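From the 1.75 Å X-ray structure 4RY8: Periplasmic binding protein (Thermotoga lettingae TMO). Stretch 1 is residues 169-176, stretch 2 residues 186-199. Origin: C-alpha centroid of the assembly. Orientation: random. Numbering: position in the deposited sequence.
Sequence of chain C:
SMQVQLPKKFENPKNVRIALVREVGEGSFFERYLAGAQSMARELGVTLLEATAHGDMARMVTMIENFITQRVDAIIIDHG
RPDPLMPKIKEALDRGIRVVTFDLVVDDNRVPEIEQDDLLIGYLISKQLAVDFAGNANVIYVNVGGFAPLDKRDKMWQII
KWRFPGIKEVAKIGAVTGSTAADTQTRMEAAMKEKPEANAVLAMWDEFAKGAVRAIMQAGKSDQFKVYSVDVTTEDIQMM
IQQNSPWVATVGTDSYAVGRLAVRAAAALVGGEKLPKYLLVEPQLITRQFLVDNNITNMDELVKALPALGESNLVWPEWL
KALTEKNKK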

# COMPACT_ATOMS: atom_id res chain seq x y z
N GLU C 169 -1.10 20.47 3.36
CA GLU C 169 -2.53 20.55 3.54
C GLU C 169 -2.80 22.02 3.81
O GLU C 169 -2.29 22.56 4.76
CB GLU C 169 -2.99 19.69 4.72
CG GLU C 169 -4.51 19.73 4.95
CD GLU C 169 -5.01 18.74 5.98
OE1 GLU C 169 -4.61 17.55 6.02
OE2 GLU C 169 -5.88 19.16 6.75
N VAL C 170 -3.55 22.68 2.95
CA VAL C 170 -3.89 24.09 3.19
C VAL C 170 -5.33 24.28 3.68
O VAL C 170 -5.67 25.36 4.16
CB VAL C 170 -3.65 24.96 1.94
CG1 VAL C 170 -2.22 24.82 1.45
CG2 VAL C 170 -4.64 24.61 0.84
N ALA C 171 -6.17 23.26 3.53
CA ALA C 171 -7.51 23.20 4.14
C ALA C 171 -8.00 21.77 4.24
O ALA C 171 -7.67 20.92 3.35
CB ALA C 171 -8.53 24.04 3.39
N LYS C 172 -8.74 21.50 5.32
CA LYS C 172 -9.58 20.30 5.51
C LYS C 172 -11.08 20.64 5.52
O LYS C 172 -11.55 21.38 6.38
CB LYS C 172 -9.27 19.61 6.86
CG LYS C 172 -9.87 18.22 6.99
CD LYS C 172 -9.46 17.52 8.29
CE LYS C 172 -10.35 16.35 8.51
NZ LYS C 172 -9.75 15.34 9.37
N ILE C 173 -11.85 20.07 4.61
CA ILE C 173 -13.28 20.37 4.59
C ILE C 173 -14.06 19.11 4.45
O ILE C 173 -13.51 18.02 4.10
CB ILE C 173 -13.64 21.38 3.47
CG1 ILE C 173 -13.36 20.80 2.10
CG2 ILE C 173 -12.91 22.71 3.65
CD1 ILE C 173 -13.65 21.77 0.98
N GLY C 174 -15.36 19.23 4.69
CA GLY C 174 -16.25 18.12 4.52
C GLY C 174 -17.04 17.69 5.74
O GLY C 174 -16.54 17.70 6.88
N ALA C 175 -18.29 17.34 5.47
CA ALA C 175 -19.18 16.72 6.43
C ALA C 175 -20.08 15.77 5.67
O ALA C 175 -20.40 15.99 4.50
CB ALA C 175 -20.00 17.77 7.15
N VAL C 176 -20.50 14.71 6.35
CA VAL C 176 -21.43 13.74 5.79
C VAL C 176 -22.83 14.14 6.24
O VAL C 176 -23.14 14.05 7.42
CB VAL C 176 -21.11 12.31 6.29
CG1 VAL C 176 -22.17 11.32 5.80
CG2 VAL C 176 -19.71 11.90 5.85
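Stretch 2 186-199: TRMEAAMKEKPEAN

Stretch 2 enters as a helix already under way, runs through Glu 194, and leaves helical geometry at Lys 195, where a type I turn from Lys 195 to Ala 198 begins, closed by Ala 198 N to Lys 195 O at 3.1 Å. The helix lies nearly antiparallel to strand 169-173, with a signed crossing angle of 159° and axes 9.5 Å apart at closest approach. The register therefore runs backward: Ile 173 CA lies 7.0 Å from Arg 187 CA, Ala 171 CA 7.2 Å from Ala 191 CA, and Val 170 CA 6.9 Å from Ala 198 CA.

Two bumps on the strand set the shape. Ile 173 extends its CD1 onto the helix: CD1 lies 4.1 Å from Arg 187 CB, 4.1 Å from Met 188 CA and 4.1 Å from Ala 191 CB. The small side chain of Ala 191, one turn on from Arg 187, leaves the hollow that this methyl occupies, and Met 188 adds its sulfur, SD to Ile 173 CD1 at 4.4 Å. The second bump, Val 170, meets the turn: its CG2 packs on Ala 198 CB at 3.8 Å, while its CG1 lies 3.7 Å from Glu 197 OE2. Between the bumps Ala 171 fits loosely, its CB 4.4 Å from Lys 195 CG.

Lys 195 brings CE to 3.2 Å from Val 170 O, and a water donates to that same oxygen at 2.7 Å while accepting a weak bond from Lys 195 NZ at 3.3 Å. Arg 187 reaches past the strand's end, where Gly 174 N lies at the guanidinium edge, 3.9 Å from NE, and Ala 175 CB is 3.4 Å from NH2. Gly 174 has backbone angles that themselves call for glycine. No direct hydrogen bond joins the stretches; Ile 173 and Val 170 each meet an alanine, Ala 191 and Ala 198, while larger side chains line the rest of each contact.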

# COMPACT_ATOMS: atom_id res chain seq x y z
N THR C 186 -20.61 23.70 -1.90
CA THR C 186 -20.71 25.00 -1.25
C THR C 186 -19.41 25.28 -0.51
O THR C 186 -18.84 26.35 -0.63
CB THR C 186 -21.89 25.02 -0.29
OG1 THR C 186 -23.09 24.87 -1.05
CG2 THR C 186 -21.97 26.36 0.47
N ARG C 187 -18.97 24.31 0.28
CA ARG C 187 -17.72 24.42 1.03
C ARG C 187 -16.53 24.68 0.13
O ARG C 187 -15.67 25.46 0.46
CB ARG C 187 -17.46 23.14 1.84
CG ARG C 187 -18.41 22.86 2.99
CD ARG C 187 -18.49 21.35 3.27
NE ARG C 187 -18.78 21.13 4.68
CZ ARG C 187 -19.96 21.36 5.27
NH1 ARG C 187 -21.01 21.77 4.58
NH2 ARG C 187 -20.08 21.14 6.59
N MET C 188 -16.47 23.98 -1.00
CA MET C 188 -15.35 24.11 -1.90
C MET C 188 -15.28 25.53 -2.48
O MET C 188 -14.16 26.06 -2.59
CB MET C 188 -15.37 23.01 -2.97
CG MET C 188 -14.18 23.03 -3.90
SD MET C 188 -12.60 22.49 -3.23
CE MET C 188 -11.49 23.02 -4.52
N GLU C 189 -16.44 26.14 -2.80
CA GLU C 189 -16.52 27.53 -3.29
C GLU C 189 -15.83 28.45 -2.31
O GLU C 189 -15.01 29.30 -2.71
CB GLU C 189 -17.96 28.03 -3.41
CG GLU C 189 -18.80 27.48 -4.55
CD GLU C 189 -20.29 27.76 -4.32
OE1 GLU C 189 -20.64 28.78 -3.67
OE2 GLU C 189 -21.12 26.96 -4.77
N ALA C 190 -16.14 28.27 -1.02
CA ALA C 190 -15.53 29.10 0.05
C ALA C 190 -14.05 28.80 0.24
O ALA C 190 -13.27 29.74 0.42
CB ALA C 190 -16.30 28.95 1.38
N ALA C 191 -13.66 27.52 0.23
CA ALA C 191 -12.27 27.09 0.38
C ALA C 191 -11.33 27.64 -0.72
O ALA C 191 -10.20 28.02 -0.41
CB ALA C 191 -12.16 25.56 0.44
N MET C 192 -11.79 27.70 -1.96
CA MET C 192 -11.02 28.27 -3.05
C MET C 192 -10.78 29.77 -2.84
O MET C 192 -9.72 30.29 -3.22
CB MET C 192 -11.71 28.04 -4.42
CG MET C 192 -11.73 26.61 -4.91
SD MET C 192 -12.35 26.43 -6.64
CE MET C 192 -14.09 26.60 -6.39
N LYS C 193 -11.76 30.46 -2.26
CA LYS C 193 -11.56 31.88 -1.99
C LYS C 193 -10.67 32.11 -0.78
O LYS C 193 -9.92 33.07 -0.78
CB LYS C 193 -12.88 32.64 -1.80
CG LYS C 193 -13.71 32.73 -3.08
CD LYS C 193 -14.33 34.11 -3.24
CE LYS C 193 -15.69 34.05 -3.91
NZ LYS C 193 -16.76 33.68 -2.93
N GLU C 194 -10.76 31.25 0.24
CA GLU C 194 -9.93 31.40 1.43
C GLU C 194 -8.45 31.00 1.14
O GLU C 194 -7.53 31.58 1.71
CB GLU C 194 -10.51 30.61 2.62
CG GLU C 194 -9.81 30.82 3.97
CD GLU C 194 -9.92 32.24 4.53
OE1 GLU C 194 -9.29 32.50 5.58
OE2 GLU C 194 -10.62 33.10 3.95
N LYS C 195 -8.24 30.02 0.26
CA LYS C 195 -6.88 29.54 -0.10
C LYS C 195 -6.65 29.62 -1.60
O LYS C 195 -6.74 28.63 -2.31
CB LYS C 195 -6.66 28.13 0.39
CG LYS C 195 -7.07 27.87 1.83
CD LYS C 195 -6.15 28.51 2.85
CE LYS C 195 -6.77 28.32 4.22
NZ LYS C 195 -6.06 29.08 5.27
N PRO C 196 -6.35 30.80 -2.10
CA PRO C 196 -6.18 30.89 -3.55
C PRO C 196 -4.92 30.19 -4.04
O PRO C 196 -4.80 29.93 -5.23
CB PRO C 196 -6.12 32.41 -3.81
CG PRO C 196 -5.77 33.04 -2.50
CD PRO C 196 -6.19 32.09 -1.40
N GLU C 197 -4.01 29.85 -3.13
CA GLU C 197 -2.80 29.14 -3.50
C GLU C 197 -3.07 27.63 -3.73
O GLU C 197 -2.20 26.93 -4.23
CB GLU C 197 -1.69 29.36 -2.45
CG GLU C 197 -1.77 28.48 -1.19
CD GLU C 197 -2.72 29.00 -0.10
OE1 GLU C 197 -3.55 29.91 -0.36
OE2 GLU C 197 -2.62 28.48 1.04
N ALA C 198 -4.27 27.14 -3.40
CA ALA C 198 -4.54 25.72 -3.44
C ALA C 198 -4.57 25.30 -4.91
O ALA C 198 -5.08 26.04 -5.73
CB ALA C 198 -5.84 25.39 -2.73
N ASN C 199 -3.96 24.16 -5.24
CA ASN C 199 -3.98 23.66 -6.64
C ASN C 199 -4.28 22.14 -6.76
O ASN C 199 -4.21 21.57 -7.84
CB ASN C 199 -2.66 23.99 -7.34
CG ASN C 199 -1.44 23.38 -6.64
OD1 ASN C 199 -1.55 22.77 -5.57
ND2 ASN C 199 -0.28 23.58 -7.21
O HOH W 1 -3.72 26.75 5.45